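Local coordinates for hydrophilic protein, virA protein (Chromobacterium violaceum, PDB 3BO6) that probably acts as a phosphothreonine lyase effector of the VirA (SpvC) family, eliminating phosphate from phosphothreonine in host proteins, at residues 27-32 against 151-156; 109-114 against 136-141. One frame throughout, in Å; residues are numbered along the deposited sequence. Where two conformers were deposited one is given.

Contact 1 lies at the surface, where the loop 27-32 runs beside helix 149-168; contact 2 is largely buried, nearer the centre of the chain, and joins the ends of two adjacent strands of the antiparallel sheet. Along the chain, contact 2 is nested within the loop that contact 1 closes, and strand 134-137 leads on to helix 149-168. Contact 1 depends on two hydrogen bonds from polar side chains and one aromatic edge. Contact 2 combines a backbone bond, water bridges, a salt bridge, a cation-pi pair and apolar packing. The two meet directly: Pro110 packs near Phe31 and Asn154, and Ser151 packs against Asp141.

Contact 1 of 2, residues 27-32 against 151-156; sequences PMSHFR and SLHNTR
His153 reaches from its helix to the carbonyl of Pro27, while Asn154 beside it accepts a bond from Ser29. From CB of His153, CG anti to the backbone N (chi1 175°) starts the side chain on its way, and the tip of the ring comes up to the loop. In the ring, CD2 comes 3.9 Å from Ser29 OG, which lies obliquely to the ring, and CD2 and CE1 flank Pro27 O at similar distances. Between them NE2 donates to Pro27 O at 2.7 Å. The acceptor lies at the ring's edge, near its plane, but NE2 stands above the plane of the proline carbonyl, 41° out of it. Histidine suits this place because its ring spans the gap and still ends in a donor; a backbone carbonyl in an irregular loop segment, not tied into a helix or sheet, can take such a donor.

Ser29 points its CB at the helix, and its hydroxyl gives its proton to Asn154 OD1, 2.8 Å away, in the amide plane and on a lone pair. A short hydroxyl fits here, since the loop already runs close to the helix. Phe31 completes the contact with its far end: CZ lies 3.4 Å from Asn154 O, which sits at the ring edge near its plane, so the weakly positive ring hydrogens face the helix carbonyl.

Gln157, one turn further along the helix, takes the backbone N-H of Ser29 on OE1, and Phe158 meets the Phe31 ring edge-to-face. The contact thus sets the loop between helices 16-24 and 40-44 across the side of helix 149-168, whose Leu152 packs against both helix 16-24 and helix 213-219.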
loop_
_atom_site.group_PDB
_atom_site.type_symbol
_atom_site.label_atom_id
_atom_site.label_comp_id
_atom_site.label_asym_id
_atom_site.label_seq_id
_atom_site.Cartn_x
_atom_site.Cartn_y
_atom_site.Cartn_z
ATOM N N PRO A 27 -12.448 13.045 -11.894
ATOM C CA PRO A 27 -11.363 13.056 -12.879
ATOM C C PRO A 27 -10.048 12.543 -12.285
ATOM O O PRO A 27 -9.952 12.304 -11.068
ATOM C CB PRO A 27 -11.249 14.538 -13.249
ATOM C CG PRO A 27 -11.671 15.261 -12.021
ATOM C CD PRO A 27 -12.708 14.377 -11.323
ATOM N N MET A 28 -9.041 12.368 -13.134
ATOM C CA MET A 28 -7.757 11.839 -12.684
ATOM C C MET A 28 -7.235 12.633 -11.511
ATOM O O MET A 28 -7.413 13.859 -11.430
ATOM C CB MET A 28 -6.722 11.877 -13.814
ATOM C CG MET A 28 -7.021 10.956 -14.977
ATOM S SD MET A 28 -5.774 11.132 -16.255
ATOM C CE MET A 28 -4.350 10.440 -15.425
ATOM N N SER A 29 -6.558 11.936 -10.606
ATOM C CA SER A 29 -5.834 12.592 -9.519
ATOM C C SER A 29 -4.576 13.270 -10.047
ATOM O O SER A 29 -4.143 13.029 -11.180
ATOM C CB SER A 29 -5.491 11.592 -8.410
ATOM O OG SER A 29 -6.678 11.034 -7.894
ATOM N N HIS A 30 -3.998 14.128 -9.218
ATOM C CA HIS A 30 -2.809 14.891 -9.588
ATOM C C HIS A 30 -1.820 14.764 -8.430
ATOM O O HIS A 30 -1.993 15.396 -7.391
ATOM C CB HIS A 30 -3.234 16.350 -9.827
ATOM C CG HIS A 30 -2.147 17.262 -10.315
ATOM N ND1 HIS A 30 -1.298 17.924 -9.457
ATOM C CD2 HIS A 30 -1.834 17.697 -11.560
ATOM C CE1 HIS A 30 -0.471 18.683 -10.156
ATOM N NE2 HIS A 30 -0.780 18.568 -11.436
ATOM N N PHE A 31 -0.808 13.910 -8.591
ATOM C CA PHE A 31 0.159 13.667 -7.518
ATOM C C PHE A 31 1.485 14.359 -7.836
ATOM O O PHE A 31 2.198 13.946 -8.750
ATOM C CB PHE A 31 0.404 12.158 -7.334
ATOM C CG PHE A 31 -0.837 11.371 -7.026
ATOM C CD1 PHE A 31 -1.494 11.537 -5.818
ATOM C CD2 PHE A 31 -1.341 10.465 -7.940
ATOM C CE1 PHE A 31 -2.634 10.792 -5.519
ATOM C CE2 PHE A 31 -2.485 9.731 -7.655
ATOM C CZ PHE A 31 -3.133 9.906 -6.445
ATOM N N ARG A 32 1.804 15.413 -7.087
ATOM C CA ARG A 32 3.094 16.078 -7.237
ATOM C C ARG A 32 4.196 15.236 -6.591
ATOM O O ARG A 32 4.236 15.095 -5.362
ATOM C CB ARG A 32 3.055 17.438 -6.552
ATOM C CG ARG A 32 2.158 18.443 -7.229
ATOM C CD ARG A 32 1.993 19.666 -6.348
ATOM N NE ARG A 32 1.108 19.383 -5.223
ATOM C CZ ARG A 32 0.788 20.257 -4.277
ATOM N NH1 ARG A 32 1.285 21.489 -4.313
ATOM N NH2 ARG A 32 -0.040 19.907 -3.302
ATOM N N SER A 151 -11.433 9.985 -1.103
ATOM C CA SER A 151 -10.235 9.280 -0.637
ATOM C C SER A 151 -10.079 7.906 -1.321
ATOM O O SER A 151 -8.975 7.507 -1.701
ATOM C CB SER A 151 -10.255 9.125 0.883
ATOM O OG SER A 151 -8.989 8.683 1.355
ATOM N N LEU A 152 -11.177 7.175 -1.464
ATOM C CA LEU A 152 -11.154 5.928 -2.216
ATOM C C LEU A 152 -10.639 6.159 -3.647
ATOM O O LEU A 152 -9.767 5.420 -4.121
ATOM C CB LEU A 152 -12.551 5.292 -2.233
ATOM C CG LEU A 152 -12.995 4.774 -0.859
ATOM C CD1 LEU A 152 -14.509 4.604 -0.817
ATOM C CD2 LEU A 152 -12.267 3.473 -0.497
ATOM N N HIS A 153 -11.168 7.181 -4.324
ATOM C CA HIS A 153 -10.733 7.485 -5.687
ATOM C C HIS A 153 -9.230 7.808 -5.725
ATOM O O HIS A 153 -8.499 7.315 -6.584
ATOM C CB HIS A 153 -11.555 8.661 -6.242
ATOM C CG HIS A 153 -11.107 9.130 -7.586
ATOM N ND1 HIS A 153 -11.252 8.375 -8.738
ATOM C CD2 HIS A 153 -10.529 10.291 -7.974
ATOM C CE1 HIS A 153 -10.778 9.055 -9.764
ATOM N NE2 HIS A 153 -10.325 10.218 -9.329
ATOM N N ASN A 154 -8.772 8.620 -4.782
ATOM C CA ASN A 154 -7.364 9.014 -4.774
ATOM C C ASN A 154 -6.478 7.800 -4.534
ATOM O O ASN A 154 -5.385 7.705 -5.081
ATOM C CB ASN A 154 -7.109 10.103 -3.735
ATOM C CG ASN A 154 -7.637 11.463 -4.170
ATOM O OD1 ASN A 154 -7.712 11.759 -5.365
ATOM N ND2 ASN A 154 -7.988 12.301 -3.199
ATOM N N THR A 155 -6.959 6.861 -3.722
ATOM C CA THR A 155 -6.182 5.674 -3.396
ATOM C C THR A 155 -6.091 4.778 -4.611
ATOM O O THR A 155 -5.005 4.285 -4.947
ATOM C CB THR A 155 -6.790 4.943 -2.203
ATOM O OG1 THR A 155 -6.793 5.833 -1.084
ATOM C CG2 THR A 155 -5.964 3.712 -1.843
ATOM N N ARG A 156 -7.222 4.569 -5.282
ATOM C CA ARG A 156 -7.222 3.777 -6.496
ATOM C C ARG A 156 -6.312 4.413 -7.563
ATOM O O ARG A 156 -5.524 3.716 -8.228
ATOM C CB ARG A 156 -8.650 3.616 -7.016
ATOM C CG ARG A 156 -8.744 2.779 -8.283
ATOM C CD ARG A 156 -10.189 2.445 -8.631
ATOM N NE ARG A 156 -10.279 1.766 -9.920
ATOM C CZ ARG A 156 -11.203 0.853 -10.231
ATOM N NH1 ARG A 156 -12.118 0.487 -9.339
ATOM N NH2 ARG A 156 -11.207 0.296 -11.440
#

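Contact 2 of 2, residues 109-114 against 136-141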
loop_
_atom_site.group_PDB
_atom_site.type_symbol
_atom_site.label_atom_id
_atom_site.label_comp_id
_atom_site.label_asym_id
_atom_site.label_seq_id
_atom_site.Cartn_x
_atom_site.Cartn_y
_atom_site.Cartn_z
ATOM N N SER A 109 0.228 12.123 -1.621
ATOM C CA SER A 109 -0.019 10.702 -1.455
ATOM C C SER A 109 -1.117 10.469 -0.428
ATOM O O SER A 109 -1.134 11.120 0.615
ATOM C CB SER A 109 1.236 9.982 -0.968
ATOM O OG SER A 109 0.885 8.655 -0.576
ATOM N N PRO A 110 -2.027 9.519 -0.704
ATOM C CA PRO A 110 -3.056 9.163 0.277
ATOM C C PRO A 110 -2.570 8.142 1.304
ATOM O O PRO A 110 -3.368 7.765 2.148
ATOM C CB PRO A 110 -4.148 8.537 -0.591
ATOM C CG PRO A 110 -3.396 7.883 -1.686
ATOM C CD PRO A 110 -2.162 8.751 -1.952
ATOM N N ILE A 111 -1.308 7.715 1.236
ATOM C CA ILE A 111 -0.773 6.693 2.122
ATOM C C ILE A 111 0.095 7.347 3.201
ATOM O O ILE A 111 1.181 7.861 2.919
ATOM C CB ILE A 111 0.039 5.638 1.338
ATOM C CG1 ILE A 111 -0.844 4.970 0.261
ATOM C CG2 ILE A 111 0.693 4.614 2.306
ATOM C CD1 ILE A 111 -2.082 4.235 0.818
ATOM N N ASP A 112 -0.384 7.317 4.442
ATOM C CA ASP A 112 0.331 7.910 5.577
ATOM C C ASP A 112 1.511 7.080 6.076
ATOM O O ASP A 112 2.410 7.619 6.712
ATOM C CB ASP A 112 -0.612 8.103 6.762
ATOM C CG ASP A 112 -1.556 9.278 6.599
ATOM O OD1 ASP A 112 -1.250 10.246 5.866
ATOM O OD2 ASP A 112 -2.609 9.250 7.274
ATOM N N LYS A 113 1.497 5.778 5.812
ATOM C CA LYS A 113 2.445 4.853 6.425
ATOM C C LYS A 113 2.755 3.703 5.489
ATOM O O LYS A 113 1.833 3.102 4.937
ATOM C CB LYS A 113 1.858 4.312 7.737
ATOM C CG LYS A 113 2.847 3.524 8.588
ATOM C CD LYS A 113 2.212 3.034 9.888
ATOM C CE LYS A 113 1.584 1.662 9.705
ATOM N NZ LYS A 113 1.616 0.857 10.967
ATOM N N TRP A 114 4.040 3.381 5.337
ATOM C CA TRP A 114 4.476 2.268 4.491
ATOM C C TRP A 114 5.840 1.768 4.967
ATOM O O TRP A 114 6.476 2.419 5.793
ATOM C CB TRP A 114 4.492 2.686 2.996
ATOM C CG TRP A 114 5.274 3.940 2.664
ATOM C CD1 TRP A 114 4.781 5.206 2.569
ATOM C CD2 TRP A 114 6.679 4.026 2.368
ATOM N NE1 TRP A 114 5.807 6.089 2.241
ATOM C CE2 TRP A 114 6.972 5.381 2.113
ATOM C CE3 TRP A 114 7.711 3.089 2.301
ATOM C CZ2 TRP A 114 8.259 5.824 1.803
ATOM C CZ3 TRP A 114 8.989 3.529 1.989
ATOM C CH2 TRP A 114 9.254 4.882 1.754
ATOM N N LEU A 136 2.012 -1.060 1.961
ATOM C CA LEU A 136 1.331 0.226 2.095
ATOM C C LEU A 136 0.111 0.051 2.979
ATOM O O LEU A 136 -0.740 -0.802 2.693
ATOM C CB LEU A 136 0.847 0.729 0.725
ATOM C CG LEU A 136 1.797 0.674 -0.469
ATOM C CD1 LEU A 136 1.084 1.139 -1.733
ATOM C CD2 LEU A 136 3.006 1.543 -0.209
ATOM N N TYR A 137 0.001 0.858 4.029
ATOM C CA TYR A 137 -1.124 0.783 4.956
ATOM C C TYR A 137 -2.163 1.836 4.624
ATOM O O TYR A 137 -1.870 3.035 4.651
ATOM C CB TYR A 137 -0.630 0.955 6.393
ATOM C CG TYR A 137 0.377 -0.095 6.789
ATOM C CD1 TYR A 137 -0.023 -1.309 7.315
ATOM C CD2 TYR A 137 1.724 0.117 6.597
ATOM C CE1 TYR A 137 0.925 -2.275 7.687
ATOM C CE2 TYR A 137 2.660 -0.822 6.949
ATOM C CZ TYR A 137 2.270 -2.014 7.478
ATOM O OH TYR A 137 3.270 -2.904 7.807
ATOM N N VAL A 138 -3.375 1.392 4.293
ATOM C CA VAL A 138 -4.455 2.293 3.934
ATOM C C VAL A 138 -5.256 2.565 5.200
ATOM O O VAL A 138 -5.484 1.654 6.003
ATOM C CB VAL A 138 -5.372 1.661 2.878
ATOM C CG1 VAL A 138 -6.396 2.695 2.411
ATOM C CG2 VAL A 138 -4.550 1.149 1.703
ATOM N N LYS A 139 -5.654 3.816 5.395
ATOM C CA LYS A 139 -6.520 4.182 6.524
ATOM C C LYS A 139 -7.702 4.977 5.992
ATOM O O LYS A 139 -7.534 5.780 5.088
ATOM C CB LYS A 139 -5.758 5.071 7.508
ATOM C CG LYS A 139 -4.530 4.431 8.143
ATOM C CD LYS A 139 -3.533 5.508 8.569
ATOM C CE LYS A 139 -4.149 6.550 9.501
ATOM N NZ LYS A 139 -3.206 7.693 9.766
ATOM N N PRO A 140 -8.899 4.759 6.563
ATOM C CA PRO A 140 -10.006 5.657 6.220
ATOM C C PRO A 140 -9.615 7.092 6.574
ATOM O O PRO A 140 -8.910 7.316 7.563
ATOM C CB PRO A 140 -11.167 5.204 7.120
ATOM C CG PRO A 140 -10.695 4.047 7.877
ATOM C CD PRO A 140 -9.242 3.785 7.608
ATOM N N ASP A 141 -10.060 8.043 5.759
ATOM C CA ASP A 141 -9.663 9.437 5.912
ATOM C C ASP A 141 -10.421 10.217 6.971
ATOM O O ASP A 141 -9.869 11.147 7.564
ATOM C CB ASP A 141 -9.743 10.180 4.571
ATOM C CG ASP A 141 -11.115 10.102 3.931
ATOM O OD1 ASP A 141 -11.680 8.991 3.851
ATOM O OD2 ASP A 141 -11.615 11.151 3.465
HETATM O O HOH W 1 -4.951 5.918 3.496
HETATM O O HOH W 2 -2.533 5.639 5.140
#
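Lys113 folds its side chain over the ring of its neighbour across the strands, Tyr137, and sets its ammonium almost exactly above the centre: NZ is 4.3 Å from the ring centroid and only 3° off the normal, a cation-pi contact. The bend at chi3 (90°) turns Lys113 CE over the same face, 3.5 Å from Tyr137 CD2, where it adds a CH-pi contact nearer the rim. Lysine suits the place because its methylenes and its charge can both use an aromatic face.

Beneath this pair, Tyr137 N donates to Lys113 O at 3.0 Å, a nearly straight bond. Beyond it the strands part, and waters take over the pairing. One accepts from Asp112 N and donates to Tyr137 O at 2.7 Å; the other accepts from Lys139 N and donates to Pro110 O at 2.8 Å. Backbone groups in this mostly buried seam are thereby satisfied without direct strand-to-strand bonds.

Asp112 and Lys139 bridge the gap with a salt bridge, OD2 to NZ at 3.0 Å, the side chains crossing at about a right angle and the ammonium on the anti side of OD2, a little out of the carboxylate plane. Arg70 pairs with OD1 of the same aspartate, which probably favours its charged form. On the apolar side, Ile111 CD1 meets Val138 CG2 at 4.0 Å.

A sulfate, probably from the crystallisation liquor, lies about 5 Å from the Tyr137 side chain and may mark an anion-binding pocket. Strand 113-117 is flanked by strand 65-70 and strand 134-137 by strand 82-86, while Leu136 and Pro110 rest on helix 149-168.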